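Local coordinates for endoglucanase (PDB 2YIK), which probably hydrolyses the beta-1,4-glucosidic bonds of cellulose, as a family 9 glycoside hydrolase of Clostridium thermocellum, at residues 91-94 with 95-99; 131-134 with 135-138; 251-254 with 255-258; 314-318 with 319-323; 456-460 with 461-465. One frame throughout, in Å; residues are numbered along the deposited sequence.

Contact 1 (91-94 with 95-99); sequences GFIS and SNRSV
The N96 amide lies over one face of the F92 ring, one turn further along helix 90-100. The end of the amide sits above the ring centre. The two planes are not stacked flat but stand 35° apart. F92 has its CG trans to the backbone N (chi1 -175°), which swings the ring forward along the helix to meet that amide.

The second pair is I93 with R97. The methyl CG2 of I93 lies over one face of the guanidinium, with I93 CG2 to R97 NH2 at 4.0 Å. The R97 chain starts out extended and then bends at chi3 (-59°), which turns the charged end back toward the preceding turn. Two waters complete this side. One links R97 NH2 with S94 OG. The other, in the guanidinium plane, accepts from R97 NE and donates to S94 O, each at 3.0 Å.

The backbone sets these spacings. S95 N bonds to G91 O at 3.0 Å. N96 N bonds to F92 O, also at 3.0 Å but with some bend, and more weakly to I93 O at 3.3 Å. The helix is kinked at the end of segment 95-99: the N atoms of S98 and V99 have no bond to the turn before, and V99 N reaches N96 O instead at 3.0 Å.

Just before the contact, S89 OG is hydrogen-bonded to F92 N. F92, N96 and V99 pack on V178 of strand 177-184, while I93 rests on the loop residues L81 and M88. The helix thus lies against the four-stranded sheet at the periphery of the domain.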
loop_
_atom_site.group_PDB
_atom_site.type_symbol
_atom_site.label_atom_id
_atom_site.label_comp_id
_atom_site.label_asym_id
_atom_site.label_seq_id
_atom_site.Cartn_x
_atom_site.Cartn_y
_atom_site.Cartn_z
ATOM N N GLY A 91 21.498 24.673 -6.752
ATOM C CA GLY A 91 22.031 25.076 -5.461
ATOM C C GLY A 91 21.945 23.999 -4.391
ATOM O O GLY A 91 22.870 23.819 -3.601
ATOM N N PHE A 92 20.825 23.286 -4.360
ATOM C CA PHE A 92 20.641 22.224 -3.386
ATOM C C PHE A 92 21.646 21.113 -3.644
ATOM O O PHE A 92 22.293 20.634 -2.721
ATOM C CB PHE A 92 19.234 21.645 -3.467
ATOM C CG PHE A 92 18.949 20.638 -2.400
ATOM C CD1 PHE A 92 18.558 21.050 -1.129
ATOM C CD2 PHE A 92 19.144 19.286 -2.640
ATOM C CE1 PHE A 92 18.368 20.127 -0.107
ATOM C CE2 PHE A 92 18.958 18.350 -1.624
ATOM C CZ PHE A 92 18.569 18.774 -0.352
ATOM N N ILE A 93 21.764 20.698 -4.901
ATOM C CA ILE A 93 22.714 19.647 -5.269
ATOM C C ILE A 93 24.144 20.090 -4.938
ATOM O O ILE A 93 24.945 19.314 -4.411
ATOM C CB ILE A 93 22.643 19.316 -6.786
ATOM C CG1 ILE A 93 21.273 18.729 -7.142
ATOM C CG2 ILE A 93 23.747 18.344 -7.158
ATOM C CD1 ILE A 93 20.940 17.467 -6.364
ATOM N N SER A 94 24.451 21.349 -5.243
ATOM C CA SER A 94 25.781 21.897 -5.000
ATOM C C SER A 94 26.174 21.817 -3.521
ATOM O O SER A 94 27.275 21.377 -3.192
ATOM C CB SER A 94 25.844 23.349 -5.495
ATOM O OG SER A 94 27.186 23.788 -5.606
ATOM N N SER A 95 25.262 22.209 -2.633
ATOM C CA SER A 95 25.522 22.188 -1.190
ATOM C C SER A 95 25.474 20.804 -0.544
ATOM O O SER A 95 26.086 20.592 0.503
ATOM C CB SER A 95 24.515 23.066 -0.448
ATOM O OG SER A 95 24.610 24.422 -0.823
ATOM N N ASN A 96 24.755 19.867 -1.163
ATOM C CA ASN A 96 24.598 18.532 -0.586
ATOM C C ASN A 96 25.205 17.353 -1.334
ATOM O O ASN A 96 24.928 16.195 -1.006
ATOM C CB ASN A 96 23.108 18.262 -0.356
ATOM C CG ASN A 96 22.475 19.289 0.555
ATOM O OD1 ASN A 96 21.796 20.214 0.099
ATOM N ND2 ASN A 96 22.714 19.148 1.851
ATOM N N ARG A 97 26.059 17.641 -2.308
ATOM C CA ARG A 97 26.679 16.599 -3.115
ATOM C C ARG A 97 27.342 15.448 -2.349
ATOM O O ARG A 97 27.196 14.283 -2.726
ATOM C CB ARG A 97 27.699 17.234 -4.060
ATOM C CG ARG A 97 28.196 16.327 -5.157
ATOM C CD ARG A 97 29.236 17.060 -5.999
ATOM N NE ARG A 97 28.680 18.271 -6.598
ATOM C CZ ARG A 97 27.915 18.285 -7.686
ATOM N NH1 ARG A 97 27.623 17.147 -8.302
ATOM N NH2 ARG A 97 27.431 19.433 -8.151
ATOM N N SER A 98 28.066 15.762 -1.279
ATOM C CA SER A 98 28.756 14.724 -0.523
ATOM C C SER A 98 27.826 13.731 0.170
ATOM O O SER A 98 28.251 12.633 0.522
ATOM C CB SER A 98 29.728 15.344 0.493
ATOM O OG SER A 98 29.069 16.239 1.368
ATOM N N VAL A 99 26.565 14.107 0.366
ATOM C CA VAL A 99 25.606 13.202 0.994
ATOM C C VAL A 99 24.776 12.517 -0.083
ATOM O O VAL A 99 24.468 11.335 0.022
ATOM C CB VAL A 99 24.686 13.945 2.004
ATOM C CG1 VAL A 99 23.467 13.093 2.347
ATOM C CG2 VAL A 99 25.467 14.236 3.278
HETATM O O HOH W 1 29.079 21.850 -7.142
HETATM O O HOH W 2 29.531 20.696 -5.024
#

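Contact 2 (131-134 with 135-138)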
loop_
_atom_site.group_PDB
_atom_site.type_symbol
_atom_site.label_atom_id
_atom_site.label_comp_id
_atom_site.label_asym_id
_atom_site.label_seq_id
_atom_site.Cartn_x
_atom_site.Cartn_y
_atom_site.Cartn_z
ATOM N N ALA A 131 2.906 -0.703 0.447
ATOM C CA ALA A 131 3.907 -1.260 1.348
ATOM C C ALA A 131 3.423 -1.319 2.796
ATOM O O ALA A 131 3.608 -2.320 3.481
ATOM C CB ALA A 131 5.197 -0.436 1.266
ATOM N N SER A 132 2.801 -0.248 3.265
ATOM C CA SER A 132 2.335 -0.222 4.640
ATOM C C SER A 132 1.071 -1.062 4.821
ATOM O O SER A 132 0.905 -1.726 5.838
ATOM C CB SER A 132 2.061 1.218 5.082
ATOM O OG SER A 132 0.996 1.772 4.338
ATOM N N THR A 133 0.189 -1.048 3.830
ATOM C CA THR A 133 -1.046 -1.801 3.957
ATOM C C THR A 133 -0.808 -3.313 3.875
ATOM O O THR A 133 -1.425 -4.081 4.614
ATOM C CB THR A 133 -2.090 -1.301 2.932
ATOM O OG1 THR A 133 -2.334 0.094 3.168
ATOM C CG2 THR A 133 -3.409 -2.058 3.079
ATOM N N VAL A 134 0.095 -3.745 3.001
ATOM C CA VAL A 134 0.411 -5.171 2.930
ATOM C C VAL A 134 1.128 -5.525 4.245
ATOM O O VAL A 134 0.911 -6.591 4.820
ATOM C CB VAL A 134 1.334 -5.499 1.736
ATOM C CG1 VAL A 134 1.796 -6.946 1.824
ATOM C CG2 VAL A 134 0.589 -5.266 0.416
ATOM N N GLY A 135 1.974 -4.613 4.724
ATOM C CA GLY A 135 2.690 -4.840 5.975
ATOM C C GLY A 135 1.737 -4.915 7.161
ATOM O O GLY A 135 1.945 -5.695 8.092
ATOM N N TRP A 136 0.705 -4.073 7.107
ATOM C CA TRP A 136 -0.382 -3.941 8.090
ATOM C C TRP A 136 -1.080 -5.306 8.157
ATOM O O TRP A 136 -1.274 -5.861 9.241
ATOM C CB TRP A 136 -1.259 -2.785 7.550
ATOM C CG TRP A 136 -2.725 -2.432 7.915
ATOM C CD1 TRP A 136 -3.574 -1.716 7.096
ATOM C CD2 TRP A 136 -3.441 -2.591 9.155
ATOM N NE1 TRP A 136 -4.741 -1.424 7.728
ATOM C CE2 TRP A 136 -4.702 -1.948 8.983
ATOM C CE3 TRP A 136 -3.156 -3.212 10.368
ATOM C CZ2 TRP A 136 -5.658 -1.902 9.989
ATOM C CZ3 TRP A 136 -4.111 -3.162 11.362
ATOM C CH2 TRP A 136 -5.354 -2.518 11.165
ATOM N N GLY A 137 -1.406 -5.870 6.997
ATOM C CA GLY A 137 -2.057 -7.170 6.970
ATOM C C GLY A 137 -1.175 -8.307 7.480
ATOM O O GLY A 137 -1.642 -9.195 8.198
ATOM N N TYR A 138 0.100 -8.287 7.097
ATOM C CA TYR A 138 1.048 -9.318 7.521
ATOM C C TYR A 138 1.232 -9.232 9.038
ATOM O O TYR A 138 1.314 -10.246 9.722
ATOM C CB TYR A 138 2.389 -9.126 6.797
ATOM C CG TYR A 138 3.401 -10.222 7.046
ATOM C CD1 TYR A 138 3.086 -11.563 6.801
ATOM C CD2 TYR A 138 4.673 -9.923 7.530
ATOM C CE1 TYR A 138 4.015 -12.580 7.039
ATOM C CE2 TYR A 138 5.609 -10.934 7.773
ATOM C CZ TYR A 138 5.273 -12.260 7.528
ATOM O OH TYR A 138 6.169 -13.266 7.814
#
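W136 N donates to S132 O at 2.7 Å, the shortest of four backbone bonds in this turn of helix 124-140. G137 N to T133 O and Y138 N to V134 O follow at 3.0 Å each. G135 N to A131 O is slightly longer at 3.1 Å. Four successive i to i+4 bonds make this plain alpha-helix.

The hydroxyls of the first turn look back along the chain: S132 OG is hydrogen-bonded to A128 O and Y129 O, and T133 OG1 to Y129 O and probably also to NE2 of H316.

Family 9 catalytic domains are (alpha/alpha)6 barrels. Helix 124-140 is probably one of the inner helices; the contact lies about 7 Å from the centre of the chain, measured between centres. Every residue in it is buried.

The packing between the two turns is close at W136. Its CB lies 3.0 Å from S132 O and 3.2 Å from T133 O. With CG trans to the backbone N (chi1 162°), the indole brings W136 CD1, in its pyrrole part, against the T133 methyl CG2 at 4.0 Å before leading away from the turn. It packs among L401, I402 and V405 of helix 392-408 and C327 and I328 of helix 322-336, with W284 and H316 meeting it edge-to-face. Y138 runs out from the helix to another side, where E155 holds its OH, F145 packs edge-to-face and K142 makes a cation-pi contact.

Contact 3 (251-254 with 255-258); sequences LFDF and AEKN
F252 and A255 form the firmly packed, buried side of this turn near the end of helix 238-257. A255 CB lies against F252 O at 3.5 Å. E256 OE1 comes to the edge of the phenyl ring, 3.4 Å from F252 CE2 and near the ring plane. The ring and carboxylate planes are 70° apart. E256 CG is trans to the backbone N (chi1 -177°) and the chain runs out extended, which carries the carboxylate to that edge. H297 NE2 also bonds to E256 OE1.

The solvent side is looser. A water there donates to E256 OE1 at 2.7 Å and to D253 OD1 at 2.6 Å. It probably eases the repulsion between D253 OD1 and E256 OE1, which are 4.4 Å apart. K257 is exposed. Its chain bends at chi2 and chi4 and folds back over D253 O. K257 NZ forms a salt bridge with D253, meeting OD1 at 3.1 Å on its syn lone pair and OD2 weakly.

Backbone bonds run along the turn. The last, N258 N to F254 O at 3.2 Å, is longer than the 2.8 Å of E256 N to F252 O. N258 leaves the helix, yet its amide still sits over one face of the F254 ring.

F252 stacks on Y282 of helix 279-293 and meets Y298 of helix 296-305 edge-to-face. L251 and A255 pack on helix 216-233, and F254 touches V177 of strand 177-184.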
loop_
_atom_site.group_PDB
_atom_site.type_symbol
_atom_site.label_atom_id
_atom_site.label_comp_id
_atom_site.label_asym_id
_atom_site.label_seq_id
_atom_site.Cartn_x
_atom_site.Cartn_y
_atom_site.Cartn_z
ATOM N N LEU A 251 12.681 9.843 8.957
ATOM C CA LEU A 251 11.713 10.389 8.018
ATOM C C LEU A 251 10.633 11.138 8.799
ATOM O O LEU A 251 10.291 12.272 8.456
ATOM C CB LEU A 251 11.101 9.268 7.171
ATOM C CG LEU A 251 12.023 8.724 6.075
ATOM C CD1 LEU A 251 11.528 7.370 5.589
ATOM C CD2 LEU A 251 12.085 9.725 4.927
ATOM N N PHE A 252 10.120 10.530 9.869
ATOM C CA PHE A 252 9.084 11.192 10.660
ATOM C C PHE A 252 9.591 12.509 11.231
ATOM O O PHE A 252 8.852 13.496 11.271
ATOM C CB PHE A 252 8.600 10.318 11.818
ATOM C CG PHE A 252 7.418 10.903 12.559
ATOM C CD1 PHE A 252 6.115 10.675 12.113
ATOM C CD2 PHE A 252 7.611 11.717 13.676
ATOM C CE1 PHE A 252 5.018 11.253 12.771
ATOM C CE2 PHE A 252 6.526 12.298 14.338
ATOM C CZ PHE A 252 5.226 12.064 13.884
ATOM N N ASP A 253 10.845 12.529 11.676
ATOM C CA ASP A 253 11.417 13.744 12.240
ATOM C C ASP A 253 11.517 14.840 11.182
ATOM O O ASP A 253 11.340 16.021 11.475
ATOM C CB ASP A 253 12.801 13.469 12.824
ATOM C CG ASP A 253 13.260 14.579 13.743
ATOM O OD1 ASP A 253 12.542 14.859 14.726
ATOM O OD2 ASP A 253 14.324 15.178 13.489
ATOM N N PHE A 254 11.810 14.434 9.955
ATOM C CA PHE A 254 11.910 15.359 8.840
ATOM C C PHE A 254 10.511 15.942 8.596
ATOM O O PHE A 254 10.357 17.143 8.402
ATOM C CB PHE A 254 12.418 14.602 7.604
ATOM C CG PHE A 254 12.456 15.421 6.339
ATOM C CD1 PHE A 254 11.306 15.576 5.565
ATOM C CD2 PHE A 254 13.642 16.014 5.905
ATOM C CE1 PHE A 254 11.333 16.296 4.361
ATOM C CE2 PHE A 254 13.685 16.738 4.700
ATOM C CZ PHE A 254 12.523 16.882 3.930
ATOM N N ALA A 255 9.494 15.086 8.618
ATOM C CA ALA A 255 8.119 15.545 8.402
ATOM C C ALA A 255 7.684 16.466 9.536
ATOM O O ALA A 255 7.065 17.500 9.309
ATOM C CB ALA A 255 7.158 14.345 8.299
ATOM N N GLU A 256 8.023 16.088 10.763
ATOM C CA GLU A 256 7.654 16.872 11.935
ATOM C C GLU A 256 8.303 18.254 11.970
ATOM O O GLU A 256 7.630 19.258 12.164
ATOM C CB GLU A 256 8.035 16.116 13.207
ATOM C CG GLU A 256 7.620 16.820 14.480
ATOM C CD GLU A 256 8.095 16.107 15.722
ATOM O OE1 GLU A 256 8.275 14.875 15.678
ATOM O OE2 GLU A 256 8.276 16.776 16.755
ATOM N N LYS A 257 9.618 18.277 11.778
ATOM C CA LYS A 257 10.424 19.493 11.819
ATOM C C LYS A 257 10.220 20.522 10.716
ATOM O O LYS A 257 10.370 21.720 10.951
ATOM C CB LYS A 257 11.903 19.112 11.850
ATOM C CG LYS A 257 12.507 19.009 13.247
ATOM C CD LYS A 257 11.623 18.235 14.213
ATOM C CE LYS A 257 12.233 18.223 15.624
ATOM N NZ LYS A 257 13.597 17.587 15.634
ATOM N N ASN A 258 9.884 20.067 9.517
ATOM C CA ASN A 258 9.721 20.982 8.396
ATOM C C ASN A 258 8.280 21.427 8.125
ATOM O O ASN A 258 7.330 20.797 8.583
ATOM C CB ASN A 258 10.337 20.344 7.145
ATOM C CG ASN A 258 11.847 20.129 7.285
ATOM O OD1 ASN A 258 12.353 19.015 7.130
ATOM N ND2 ASN A 258 12.571 21.208 7.579
HETATM O O HOH W 3 10.573 13.441 15.610
#

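Contact 4 (314-318 with 319-323)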
loop_
_atom_site.group_PDB
_atom_site.type_symbol
_atom_site.label_atom_id
_atom_site.label_comp_id
_atom_site.label_asym_id
_atom_site.label_seq_id
_atom_site.Cartn_x
_atom_site.Cartn_y
_atom_site.Cartn_z
ATOM N N TRP A 314 -14.878 7.833 4.664
ATOM C CA TRP A 314 -14.350 7.169 3.477
ATOM C C TRP A 314 -13.915 5.747 3.883
ATOM O O TRP A 314 -14.470 5.201 4.854
ATOM C CB TRP A 314 -13.150 8.033 2.995
ATOM C CG TRP A 314 -12.934 7.986 1.524
ATOM C CD1 TRP A 314 -11.813 7.563 0.879
ATOM C CD2 TRP A 314 -13.879 8.330 0.501
ATOM N NE1 TRP A 314 -11.992 7.619 -0.483
ATOM C CE2 TRP A 314 -13.252 8.090 -0.742
ATOM C CE3 TRP A 314 -15.192 8.826 0.517
ATOM C CZ2 TRP A 314 -13.895 8.314 -1.958
ATOM C CZ3 TRP A 314 -15.834 9.050 -0.701
ATOM C CH2 TRP A 314 -15.182 8.799 -1.919
ATOM N N ILE A 315 -12.948 5.125 3.194
ATOM C CA ILE A 315 -12.401 3.859 3.664
ATOM C C ILE A 315 -10.857 3.920 3.471
ATOM O O ILE A 315 -10.346 4.889 2.896
ATOM C CB ILE A 315 -13.187 2.532 3.118
ATOM C CG1 ILE A 315 -12.615 1.310 3.845
ATOM C CG2 ILE A 315 -13.220 2.471 1.632
ATOM C CD1 ILE A 315 -13.753 0.632 4.588
ATOM N N HIS A 316 -10.117 2.964 4.016
ATOM C CA HIS A 316 -8.670 3.007 3.918
ATOM C C HIS A 316 -8.223 2.970 2.439
ATOM O O HIS A 316 -8.629 2.077 1.711
ATOM C CB HIS A 316 -8.120 1.823 4.735
ATOM C CG HIS A 316 -6.640 1.815 4.900
ATOM N ND1 HIS A 316 -5.970 2.603 5.808
ATOM C CD2 HIS A 316 -5.678 1.038 4.310
ATOM C CE1 HIS A 316 -4.679 2.320 5.787
ATOM N NE2 HIS A 316 -4.488 1.370 4.883
ATOM N N CYS A 317 -7.399 3.923 1.993
ATOM C CA CYS A 317 -6.914 3.938 0.599
ATOM C C CYS A 317 -5.699 4.857 0.476
ATOM O O CYS A 317 -5.430 5.641 1.384
ATOM C CB CYS A 317 -8.010 4.410 -0.360
ATOM S SG CYS A 317 -8.597 6.081 -0.043
ATOM N N TRP A 318 -4.982 4.791 -0.643
ATOM C CA TRP A 318 -3.790 5.622 -0.801
ATOM C C TRP A 318 -3.995 7.106 -0.512
ATOM O O TRP A 318 -3.076 7.775 -0.056
ATOM C CB TRP A 318 -3.168 5.456 -2.200
ATOM C CG TRP A 318 -3.976 6.016 -3.342
ATOM C CD1 TRP A 318 -4.771 5.318 -4.198
ATOM C CD2 TRP A 318 -4.038 7.397 -3.759
ATOM N NE1 TRP A 318 -5.345 6.173 -5.111
ATOM C CE2 TRP A 318 -4.945 7.437 -4.851
ATOM C CE3 TRP A 318 -3.487 8.580 -3.274
ATOM C CZ2 TRP A 318 -5.226 8.647 -5.520
ATOM C CZ3 TRP A 318 -3.780 9.773 -3.939
ATOM C CH2 TRP A 318 -4.669 9.797 -5.031
ATOM N N ASN A 319 -5.192 7.622 -0.765
ATOM C CA ASN A 319 -5.456 9.041 -0.533
ATOM C C ASN A 319 -6.142 9.342 0.805
ATOM O O ASN A 319 -6.541 10.478 1.069
ATOM C CB ASN A 319 -6.282 9.607 -1.698
ATOM C CG ASN A 319 -6.252 11.124 -1.756
ATOM O OD1 ASN A 319 -5.222 11.748 -1.487
ATOM N ND2 ASN A 319 -7.379 11.725 -2.129
ATOM N N ASP A 320 -6.275 8.326 1.652
ATOM C CA ASP A 320 -6.899 8.517 2.959
ATOM C C ASP A 320 -6.681 7.313 3.865
ATOM O O ASP A 320 -7.336 6.286 3.722
ATOM C CB ASP A 320 -8.401 8.754 2.815
ATOM C CG ASP A 320 -9.048 9.175 4.124
ATOM O OD1 ASP A 320 -8.618 8.699 5.198
ATOM O OD2 ASP A 320 -9.995 9.977 4.077
ATOM N N VAL A 321 -5.765 7.452 4.813
ATOM C CA VAL A 321 -5.469 6.365 5.727
ATOM C C VAL A 321 -5.977 6.629 7.146
ATOM O O VAL A 321 -5.452 6.085 8.117
ATOM C CB VAL A 321 -3.944 6.068 5.745
ATOM C CG1 VAL A 321 -3.502 5.595 4.359
ATOM C CG2 VAL A 321 -3.154 7.322 6.177
ATOM N N TRP A 322 -7.009 7.462 7.264
ATOM C CA TRP A 322 -7.586 7.769 8.574
ATOM C C TRP A 322 -8.175 6.521 9.250
ATOM O O TRP A 322 -8.022 6.336 10.454
ATOM C CB TRP A 322 -8.690 8.832 8.457
ATOM C CG TRP A 322 -8.217 10.275 8.418
ATOM C CD1 TRP A 322 -8.563 11.221 7.495
ATOM C CD2 TRP A 322 -7.365 10.939 9.375
ATOM N NE1 TRP A 322 -7.969 12.425 7.802
ATOM C CE2 TRP A 322 -7.213 12.280 8.929
ATOM C CE3 TRP A 322 -6.675 10.519 10.522
ATOM C CZ2 TRP A 322 -6.452 13.222 9.645
ATOM C CZ3 TRP A 322 -5.911 11.460 11.229
ATOM C CH2 TRP A 322 -5.787 12.788 10.768
ATOM N N SER A 323 -8.850 5.664 8.487
ATOM C CA SER A 323 -9.450 4.477 9.081
ATOM C C SER A 323 -8.392 3.508 9.583
ATOM O O SER A 323 -8.565 2.893 10.625
ATOM C CB SER A 323 -10.406 3.781 8.097
ATOM O OG SER A 323 -9.780 3.475 6.871
#
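C317 and D320 hold a tight type I turn by two backbone hydrogen bonds. D320 N donates to C317 O at 2.8 Å, and C317 N donates to D320 O at 2.9 Å. Together they form one antiparallel hydrogen-bonded pair.

The side-chain polar bonds lie just beyond. D320 OD1 accepts from W322 N at 2.9 Å, an Asx turn that leads into helix 322-336, with V321 at the N-cap position. D320 OD2 forms a salt bridge with K277. N319 ND2 bonds to S276.

The aromatic contact is a CH-pi one. N319 CB lies over the six-membered ring of W318, 3.5 Å from its centroid and 18° off the normal. W318 CG sits between the backbone N and carbonyl carbon (chi1 69°), which folds the indole back under N319.

In van der Waals contact, V321 CG1 lies 3.8 Å from H316 CE1. S323 OG sits close against H316 CB at 3.2 Å, near the plane of the ring.

The D320 carboxylate is thus divided between a helix start and a lysine that belongs to a calcium site. Both partners would probably favour its charged form.

Contact 5 (456-460 with 461-465)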
loop_
_atom_site.group_PDB
_atom_site.type_symbol
_atom_site.label_atom_id
_atom_site.label_comp_id
_atom_site.label_asym_id
_atom_site.label_seq_id
_atom_site.Cartn_x
_atom_site.Cartn_y
_atom_site.Cartn_z
ATOM N N SER A 456 0.380 -8.513 -20.669
ATOM C CA SER A 456 -0.230 -8.548 -21.993
ATOM C C SER A 456 0.679 -9.137 -23.073
ATOM O O SER A 456 0.242 -9.967 -23.874
ATOM C CB SER A 456 -0.673 -7.142 -22.411
ATOM O OG SER A 456 0.440 -6.316 -22.729
ATOM N N GLY A 457 1.940 -8.720 -23.096
ATOM C CA GLY A 457 2.855 -9.224 -24.109
ATOM C C GLY A 457 2.503 -8.630 -25.464
ATOM O O GLY A 457 2.912 -9.146 -26.507
ATOM N N LEU A 458 1.744 -7.535 -25.445
ATOM C CA LEU A 458 1.316 -6.854 -26.663
ATOM C C LEU A 458 2.038 -5.513 -26.818
ATOM O O LEU A 458 2.763 -5.084 -25.917
ATOM C CB LEU A 458 -0.200 -6.636 -26.613
ATOM C CG LEU A 458 -0.997 -7.903 -26.254
ATOM C CD1 LEU A 458 -2.474 -7.590 -26.202
ATOM C CD2 LEU A 458 -0.730 -9.001 -27.277
ATOM N N LYS A 459 1.848 -4.860 -27.961
ATOM C CA LYS A 459 2.487 -3.569 -28.224
ATOM C C LYS A 459 1.444 -2.464 -28.176
ATOM O O LYS A 459 1.757 -1.294 -28.391
ATOM C CB LYS A 459 3.129 -3.545 -29.623
ATOM C CG LYS A 459 4.102 -4.677 -29.945
ATOM C CD LYS A 459 4.574 -4.573 -31.407
ATOM C CE LYS A 459 5.230 -5.869 -31.900
ATOM N NZ LYS A 459 5.622 -5.792 -33.356
ATOM N N ASP A 460 0.204 -2.836 -27.884
ATOM C CA ASP A 460 -0.892 -1.868 -27.870
ATOM C C ASP A 460 -2.015 -2.403 -26.986
ATOM O O ASP A 460 -2.415 -3.561 -27.129
ATOM C CB ASP A 460 -1.403 -1.702 -29.309
ATOM C CG ASP A 460 -2.334 -0.518 -29.484
ATOM O OD1 ASP A 460 -3.086 -0.181 -28.542
ATOM O OD2 ASP A 460 -2.329 0.067 -30.588
ATOM N N ALA A 461 -2.530 -1.571 -26.084
ATOM C CA ALA A 461 -3.618 -1.999 -25.203
ATOM C C ALA A 461 -4.886 -2.316 -26.004
ATOM O O ALA A 461 -5.712 -3.129 -25.585
ATOM C CB ALA A 461 -3.921 -0.912 -24.172
ATOM N N ASN A 462 -5.032 -1.668 -27.157
ATOM C CA ASN A 462 -6.208 -1.865 -28.006
ATOM C C ASN A 462 -6.212 -3.192 -28.746
ATOM O O ASN A 462 -7.245 -3.598 -29.282
ATOM C CB ASN A 462 -6.318 -0.725 -29.017
ATOM C CG ASN A 462 -6.646 0.597 -28.363
ATOM O OD1 ASN A 462 -5.998 1.609 -28.633
ATOM N ND2 ASN A 462 -7.658 0.600 -27.498
ATOM N N ASP A 463 -5.060 -3.857 -28.789
ATOM C CA ASP A 463 -4.942 -5.156 -29.449
ATOM C C ASP A 463 -5.732 -6.145 -28.591
ATOM O O ASP A 463 -5.452 -6.306 -27.400
ATOM C CB ASP A 463 -3.470 -5.568 -29.520
ATOM C CG ASP A 463 -3.272 -6.953 -30.099
ATOM O OD1 ASP A 463 -4.260 -7.712 -30.213
ATOM O OD2 ASP A 463 -2.116 -7.290 -30.429
ATOM N N SER A 464 -6.706 -6.821 -29.194
ATOM C CA SER A 464 -7.562 -7.747 -28.455
ATOM C C SER A 464 -7.090 -9.183 -28.284
ATOM O O SER A 464 -7.850 -10.032 -27.816
ATOM C CB SER A 464 -8.960 -7.757 -29.080
ATOM O OG SER A 464 -8.890 -8.043 -30.470
ATOM N N SER A 465 -5.841 -9.464 -28.631
ATOM C CA SER A 465 -5.324 -10.822 -28.505
ATOM C C SER A 465 -5.151 -11.260 -27.058
ATOM O O SER A 465 -5.063 -10.424 -26.157
ATOM C CB SER A 465 -3.972 -10.921 -29.201
ATOM O OG SER A 465 -4.030 -10.259 -30.446
#
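D460 has its CG trans to the backbone N (chi1 -168°), which brings the carboxylate forward over the next two residues. D460 OD1 takes N462 N at 2.8 Å, from above the carboxylate plane. L458 has CG beside its own backbone N (chi1 -50°), and the branched end then points to the later half of the loop. Its CD1 touches D463 O at 3.5 Å, and its CD2 comes 3.8 Å from D463 OD2. The L458 and D463 side chains cross at about a right angle.

The D460 to D463 segment is a type I beta turn, closed by D463 N to D460 O at 3.1 Å. An Asx turn follows directly. D463 OD1 accepts from S465 N at 2.8 Å, above the carboxylate plane, and from S465 OG at 2.6 Å, on the syn side. Two donors from one residue fix the carboxylate. An ST turn stands at the other end, where S456 OG accepts from L458 N at 3.3 Å. G457 lies between them with positive phi, just after helix 453-456.

A461, in the middle of this stretch, brings the surface loop near H451, the predicted active-site residue, about 5 Å away from side chain to side chain, and also touches W194. S456 OG is hydrogen-bonded to W194 NE1 and R453 O, and K468, further along the same loop, makes a backbone bond to S456.

All five contacts join consecutive residues, so none closes a long loop, and along the chain they run in series without nesting or crossing. Contact 1 comes first, in a peripheral helix. Contact 2 follows in helix 124-140, near the centre of the chain, its centre about 34 Å from that of contact 1. Contact 3 ends helix 238-257 and returns to the side of contact 1, with nearest atoms about 7 Å apart. Contact 4 turns the chain into helix 322-336. Contacts 2 and 4 are the only pair that touch, through T133 and W136 on one side and H316 on the other. Contact 5 lies across the domain from contact 3, in the loop after helix 453-456.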